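Local coordinates for heterokaryon incompatibility protein s (Podospora anserina, PDB 2WVQ) that drives heterokaryon incompatibility, forming the [het-s] prion and interacting with het-S from incompatible cells to trigger a lethal reaction that bars viable heterokaryons, at residues L94-E106 / T150-I163. The protein carries 2 engineered substitutions. Residues are numbered along the deposited sequence; the frame is centred on the assembly and turned at random.
Sequences LFESAQKTSKRYE and TAWALYDGKSLEKI
W152 lies against helix 94-106 with its indole on Q99, whose amide is tilted 23° from the ring plane; Q99 CB stands 4.3 Å from the centroid of the five-membered ring as a CH-pi contact. At the six-membered end, W152 CH2 comes 3.4 Å from A98 CB, while CZ2 meets F95 CD2 at the phenyl edge. I163 CG2 and CD1 reach the same phenyl group, which F29 also meets edge-to-face. A second aromatic contact is the offset stack of Y105 and Y155, centroids 4.4 Å apart; Y155 CB sits over the centre of the Y105 ring, and on the face of Y155 opposite Y105, A153 CB lies toward the rim. Polar bonds tie the helix to strand 152-154 and the loop before it. A chi1 of 170° turns S102 OG away from its own backbone N and onto A153 O (2.6 Å), in the carbonyl plane, on a lone pair. The extended Q99 chain brings NE2 to T150 OG1 (3.0 Å, N-H...O 150°), and a water donates to both Q99 OE1 and T150 O. D156 N-caps helix 157-163: OD2 accepts from S159 N (2.9 Å), OD1 from S159 OG. K100 salt-bridges E89, and R104 E90 and E173, of the second subunit; T101 OG1 hydrogen-bonds E90 of that subunit. Here, in the mainly helical HeLo globular domain, strand 152-154, paired in parallel with 32-34, crosses helix 94-106 at a right angle and leads into helix 157-163, nearly antiparallel to helix 94-106.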
loop_
_atom_site.group_PDB
_atom_site.type_symbol
_atom_site.label_atom_id
_atom_site.label_comp_id
_atom_site.label_asym_id
_atom_site.label_seq_id
_atom_site.Cartn_x
_atom_site.Cartn_y
_atom_site.Cartn_z
ATOM N N LEU A 94 -4.809 -3.627 1.305
ATOM C CA LEU A 94 -4.103 -3.643 0.032
ATOM C C LEU A 94 -5.040 -3.620 -1.193
ATOM O O LEU A 94 -4.830 -2.867 -2.149
ATOM C CB LEU A 94 -3.200 -4.905 -0.012
ATOM C CG LEU A 94 -2.167 -5.061 -1.121
ATOM C CD1 LEU A 94 -1.327 -3.759 -1.163
ATOM C CD2 LEU A 94 -1.264 -6.268 -0.818
ATOM N N PHE A 95 -6.061 -4.470 -1.154
ATOM C CA PHE A 95 -7.060 -4.589 -2.201
ATOM C C PHE A 95 -8.066 -3.413 -2.138
ATOM O O PHE A 95 -8.462 -2.875 -3.178
ATOM C CB PHE A 95 -7.779 -5.967 -2.097
ATOM C CG PHE A 95 -7.004 -7.119 -2.720
ATOM C CD1 PHE A 95 -6.322 -8.052 -1.914
ATOM C CD2 PHE A 95 -6.959 -7.265 -4.112
ATOM C CE1 PHE A 95 -5.567 -9.114 -2.499
ATOM C CE2 PHE A 95 -6.242 -8.366 -4.735
ATOM C CZ PHE A 95 -5.547 -9.278 -3.926
ATOM N N GLU A 96 -8.438 -2.984 -0.926
ATOM C CA GLU A 96 -9.292 -1.811 -0.776
ATOM C C GLU A 96 -8.654 -0.552 -1.455
ATOM O O GLU A 96 -9.300 0.078 -2.273
ATOM C CB GLU A 96 -9.608 -1.552 0.701
ATOM C CG GLU A 96 -10.884 -0.775 0.901
ATOM C CD GLU A 96 -11.078 -0.309 2.335
ATOM O OE1 GLU A 96 -11.931 0.580 2.526
ATOM O OE2 GLU A 96 -10.398 -0.827 3.252
ATOM N N SER A 97 -7.395 -0.252 -1.141
ATOM C CA SER A 97 -6.594 0.784 -1.805
ATOM C C SER A 97 -6.541 0.718 -3.333
ATOM O O SER A 97 -6.680 1.760 -4.010
ATOM C CB SER A 97 -5.155 0.765 -1.240
ATOM O OG SER A 97 -5.181 0.986 0.159
ATOM N N ALA A 98 -6.270 -0.467 -3.881
ATOM C CA ALA A 98 -6.187 -0.674 -5.328
ATOM C C ALA A 98 -7.505 -0.309 -6.033
ATOM O O ALA A 98 -7.477 0.339 -7.105
ATOM C CB ALA A 98 -5.782 -2.128 -5.644
ATOM N N GLN A 99 -8.624 -0.686 -5.405
ATOM C CA GLN A 99 -9.954 -0.365 -5.932
ATOM C C GLN A 99 -10.286 1.119 -5.916
ATOM O O GLN A 99 -10.930 1.581 -6.846
ATOM C CB GLN A 99 -11.098 -1.192 -5.298
ATOM C CG GLN A 99 -12.486 -0.860 -5.919
ATOM C CD GLN A 99 -13.496 -2.001 -5.908
ATOM O OE1 GLN A 99 -13.355 -2.972 -5.171
ATOM N NE2 GLN A 99 -14.537 -1.868 -6.720
ATOM N N LYS A 100 -9.842 1.869 -4.895
ATOM C CA LYS A 100 -9.992 3.337 -4.899
ATOM C C LYS A 100 -9.138 3.951 -5.987
ATOM O O LYS A 100 -9.583 4.875 -6.672
ATOM C CB LYS A 100 -9.604 3.962 -3.558
ATOM C CG LYS A 100 -10.511 3.581 -2.431
ATOM C CD LYS A 100 -10.015 4.173 -1.156
ATOM C CE LYS A 100 -10.983 3.920 -0.028
ATOM N NZ LYS A 100 -12.315 4.584 -0.249
ATOM N N THR A 101 -7.914 3.453 -6.154
ATOM C CA THR A 101 -7.063 3.870 -7.279
ATOM C C THR A 101 -7.714 3.599 -8.647
ATOM O O THR A 101 -7.779 4.497 -9.531
ATOM C CB THR A 101 -5.624 3.297 -7.134
ATOM O OG1 THR A 101 -5.091 3.782 -5.907
ATOM C CG2 THR A 101 -4.709 3.750 -8.248
ATOM N N SER A 102 -8.233 2.382 -8.816
ATOM C CA SER A 102 -8.945 1.995 -10.034
ATOM C C SER A 102 -10.180 2.891 -10.292
ATOM O O SER A 102 -10.398 3.321 -11.411
ATOM C CB SER A 102 -9.343 0.526 -9.963
ATOM O OG SER A 102 -10.223 0.177 -11.004
ATOM N N LYS A 103 -10.967 3.154 -9.253
ATOM C CA LYS A 103 -12.166 3.976 -9.344
ATOM C C LYS A 103 -11.869 5.404 -9.767
ATOM O O LYS A 103 -12.661 6.019 -10.489
ATOM C CB LYS A 103 -12.974 3.916 -8.046
ATOM C CG LYS A 103 -14.129 2.874 -8.126
ATOM C CD LYS A 103 -14.782 2.436 -6.791
ATOM C CE LYS A 103 -15.118 3.600 -5.832
ATOM N NZ LYS A 103 -13.879 4.016 -5.082
ATOM N N ARG A 104 -10.714 5.912 -9.328
ATOM C CA ARG A 104 -10.261 7.248 -9.675
ATOM C C ARG A 104 -9.896 7.358 -11.143
ATOM O O ARG A 104 -10.129 8.411 -11.779
ATOM C CB ARG A 104 -9.092 7.674 -8.786
ATOM C CG ARG A 104 -9.529 8.100 -7.408
ATOM C CD ARG A 104 -8.472 8.929 -6.719
ATOM N NE ARG A 104 -7.119 8.347 -6.710
ATOM C CZ ARG A 104 -6.661 7.451 -5.844
ATOM N NH1 ARG A 104 -7.436 6.953 -4.880
ATOM N NH2 ARG A 104 -5.397 7.060 -5.938
ATOM N N TYR A 105 -9.358 6.266 -11.683
ATOM C CA TYR A 105 -9.093 6.150 -13.116
ATOM C C TYR A 105 -10.383 6.102 -13.957
ATOM O O TYR A 105 -10.494 6.837 -14.975
ATOM C CB TYR A 105 -8.220 4.934 -13.403
ATOM C CG TYR A 105 -7.749 4.859 -14.826
ATOM C CD1 TYR A 105 -6.555 5.457 -15.218
ATOM C CD2 TYR A 105 -8.505 4.194 -15.794
ATOM C CE1 TYR A 105 -6.126 5.386 -16.553
ATOM C CE2 TYR A 105 -8.085 4.109 -17.107
ATOM C CZ TYR A 105 -6.903 4.707 -17.483
ATOM O OH TYR A 105 -6.514 4.615 -18.797
ATOM N N GLU A 106 -11.321 5.231 -13.547
ATOM C CA GLU A 106 -12.635 5.080 -14.168
ATOM C C GLU A 106 -13.402 6.378 -14.284
ATOM O O GLU A 106 -14.081 6.579 -15.253
ATOM C CB GLU A 106 -13.531 4.158 -13.357
ATOM C CG GLU A 106 -13.392 2.679 -13.596
ATOM C CD GLU A 106 -14.171 1.883 -12.544
ATOM O OE1 GLU A 106 -13.605 0.920 -11.952
ATOM O OE2 GLU A 106 -15.341 2.252 -12.272
ATOM N N THR A 150 -18.369 -5.858 -6.537
ATOM C CA THR A 150 -18.155 -5.189 -7.840
ATOM C C THR A 150 -16.784 -5.569 -8.439
ATOM O O THR A 150 -15.761 -5.458 -7.748
ATOM C CB THR A 150 -18.252 -3.622 -7.725
ATOM O OG1 THR A 150 -17.237 -3.122 -6.829
ATOM C CG2 THR A 150 -19.655 -3.171 -7.235
ATOM N N ALA A 151 -16.782 -6.034 -9.691
ATOM C CA ALA A 151 -15.552 -6.316 -10.450
ATOM C C ALA A 151 -14.854 -5.000 -10.761
ATOM O O ALA A 151 -15.510 -3.989 -10.996
ATOM C CB ALA A 151 -15.856 -7.086 -11.737
ATOM N N TRP A 152 -13.527 -5.002 -10.722
ATOM C CA TRP A 152 -12.778 -3.776 -10.883
ATOM C C TRP A 152 -11.447 -4.062 -11.588
ATOM O O TRP A 152 -10.906 -5.154 -11.500
ATOM C CB TRP A 152 -12.605 -3.083 -9.519
ATOM C CG TRP A 152 -11.808 -3.925 -8.579
ATOM C CD1 TRP A 152 -12.265 -4.947 -7.804
ATOM C CD2 TRP A 152 -10.403 -3.840 -8.351
ATOM N NE1 TRP A 152 -11.222 -5.505 -7.100
ATOM C CE2 TRP A 152 -10.072 -4.830 -7.404
ATOM C CE3 TRP A 152 -9.391 -3.004 -8.837
ATOM C CZ2 TRP A 152 -8.776 -5.025 -6.958
ATOM C CZ3 TRP A 152 -8.119 -3.202 -8.398
ATOM C CH2 TRP A 152 -7.812 -4.201 -7.470
ATOM N N ALA A 153 -10.925 -3.084 -12.308
ATOM C CA ALA A 153 -9.734 -3.300 -13.122
ATOM C C ALA A 153 -8.490 -2.653 -12.554
ATOM O O ALA A 153 -8.548 -1.579 -11.972
ATOM C CB ALA A 153 -9.977 -2.798 -14.569
ATOM N N LEU A 154 -7.365 -3.306 -12.755
ATOM C CA LEU A 154 -6.053 -2.689 -12.619
ATOM C C LEU A 154 -5.665 -2.062 -13.962
ATOM O O LEU A 154 -5.508 -2.771 -14.957
ATOM C CB LEU A 154 -5.004 -3.729 -12.251
ATOM C CG LEU A 154 -5.184 -4.412 -10.891
ATOM C CD1 LEU A 154 -4.221 -5.574 -10.707
ATOM C CD2 LEU A 154 -4.976 -3.372 -9.813
ATOM N N TYR A 155 -5.486 -0.744 -13.978
ATOM C CA TYR A 155 -5.304 -0.007 -15.238
ATOM C C TYR A 155 -3.836 0.350 -15.536
ATOM O O TYR A 155 -3.509 0.845 -16.636
ATOM C CB TYR A 155 -6.198 1.265 -15.252
ATOM C CG TYR A 155 -7.687 1.026 -15.262
ATOM C CD1 TYR A 155 -8.467 1.302 -14.131
ATOM C CD2 TYR A 155 -8.335 0.571 -16.411
ATOM C CE1 TYR A 155 -9.861 1.115 -14.150
ATOM C CE2 TYR A 155 -9.711 0.375 -16.431
ATOM C CZ TYR A 155 -10.458 0.635 -15.283
ATOM O OH TYR A 155 -11.824 0.447 -15.291
ATOM N N ASP A 156 -2.941 0.106 -14.581
ATOM C CA ASP A 156 -1.509 0.329 -14.835
ATOM C C ASP A 156 -0.677 -0.830 -14.300
ATOM O O ASP A 156 -1.104 -1.502 -13.379
ATOM C CB ASP A 156 -1.043 1.643 -14.208
ATOM C CG ASP A 156 -1.263 1.667 -12.724
ATOM O OD1 ASP A 156 -2.431 1.840 -12.299
ATOM O OD2 ASP A 156 -0.270 1.474 -11.990
ATOM N N GLY A 157 0.509 -1.035 -14.874
ATOM C CA GLY A 157 1.437 -2.104 -14.466
ATOM C C GLY A 157 1.834 -2.044 -12.995
ATOM O O GLY A 157 1.976 -3.083 -12.326
ATOM N N LYS A 158 1.980 -0.821 -12.485
ATOM C CA LYS A 158 2.543 -0.587 -11.150
ATOM C C LYS A 158 1.591 -0.916 -10.004
ATOM O O LYS A 158 2.031 -1.244 -8.906
ATOM C CB LYS A 158 3.085 0.852 -11.032
ATOM C CG LYS A 158 3.900 1.344 -12.245
ATOM C CD LYS A 158 5.173 0.489 -12.521
ATOM C CE LYS A 158 4.997 -0.463 -13.735
ATOM N NZ LYS A 158 5.612 -1.823 -13.540
ATOM N N SER A 159 0.294 -0.805 -10.274
ATOM C CA SER A 159 -0.763 -1.290 -9.404
ATOM C C SER A 159 -0.740 -2.828 -9.279
ATOM O O SER A 159 -1.024 -3.378 -8.195
ATOM C CB SER A 159 -2.127 -0.846 -9.949
ATOM O OG SER A 159 -2.298 0.565 -9.858
ATOM N N LEU A 160 -0.468 -3.512 -10.397
ATOM C CA LEU A 160 -0.384 -4.984 -10.437
ATOM C C LEU A 160 0.839 -5.453 -9.673
ATOM O O LEU A 160 0.747 -6.350 -8.838
ATOM C CB LEU A 160 -0.302 -5.471 -11.888
ATOM C CG LEU A 160 -0.177 -6.939 -12.382
ATOM C CD1 LEU A 160 1.016 -7.720 -11.889
ATOM C CD2 LEU A 160 -1.450 -7.711 -12.184
ATOM N N GLU A 161 1.982 -4.837 -9.971
ATOM C CA GLU A 161 3.230 -5.121 -9.256
ATOM C C GLU A 161 3.087 -4.896 -7.762
ATOM O O GLU A 161 3.538 -5.732 -6.972
ATOM C CB GLU A 161 4.400 -4.286 -9.793
ATOM C CG GLU A 161 4.881 -4.676 -11.197
ATOM C CD GLU A 161 5.198 -6.171 -11.368
ATOM O OE1 GLU A 161 5.117 -6.654 -12.526
ATOM O OE2 GLU A 161 5.523 -6.866 -10.369
ATOM N N LYS A 162 2.448 -3.789 -7.374
ATOM C CA LYS A 162 2.194 -3.512 -5.954
ATOM C C LYS A 162 1.413 -4.644 -5.285
ATOM O O LYS A 162 1.769 -5.035 -4.201
ATOM C CB LYS A 162 1.488 -2.178 -5.759
ATOM C CG LYS A 162 1.368 -1.728 -4.315
ATOM C CD LYS A 162 1.562 -0.182 -4.235
ATOM C CE LYS A 162 0.229 0.575 -4.196
ATOM N NZ LYS A 162 0.223 1.898 -4.947
ATOM N N ILE A 163 0.361 -5.152 -5.924
ATOM C CA ILE A 163 -0.390 -6.298 -5.382
ATOM C C ILE A 163 0.464 -7.566 -5.313
ATOM O O ILE A 163 0.508 -8.223 -4.278
ATOM C CB ILE A 163 -1.690 -6.608 -6.174
ATOM C CG1 ILE A 163 -2.689 -5.457 -6.011
ATOM C CG2 ILE A 163 -2.293 -8.010 -5.726
ATOM C CD1 ILE A 163 -4.014 -5.719 -6.598
HETATM O O HOH W 1 -14.899 -5.345 -4.952
#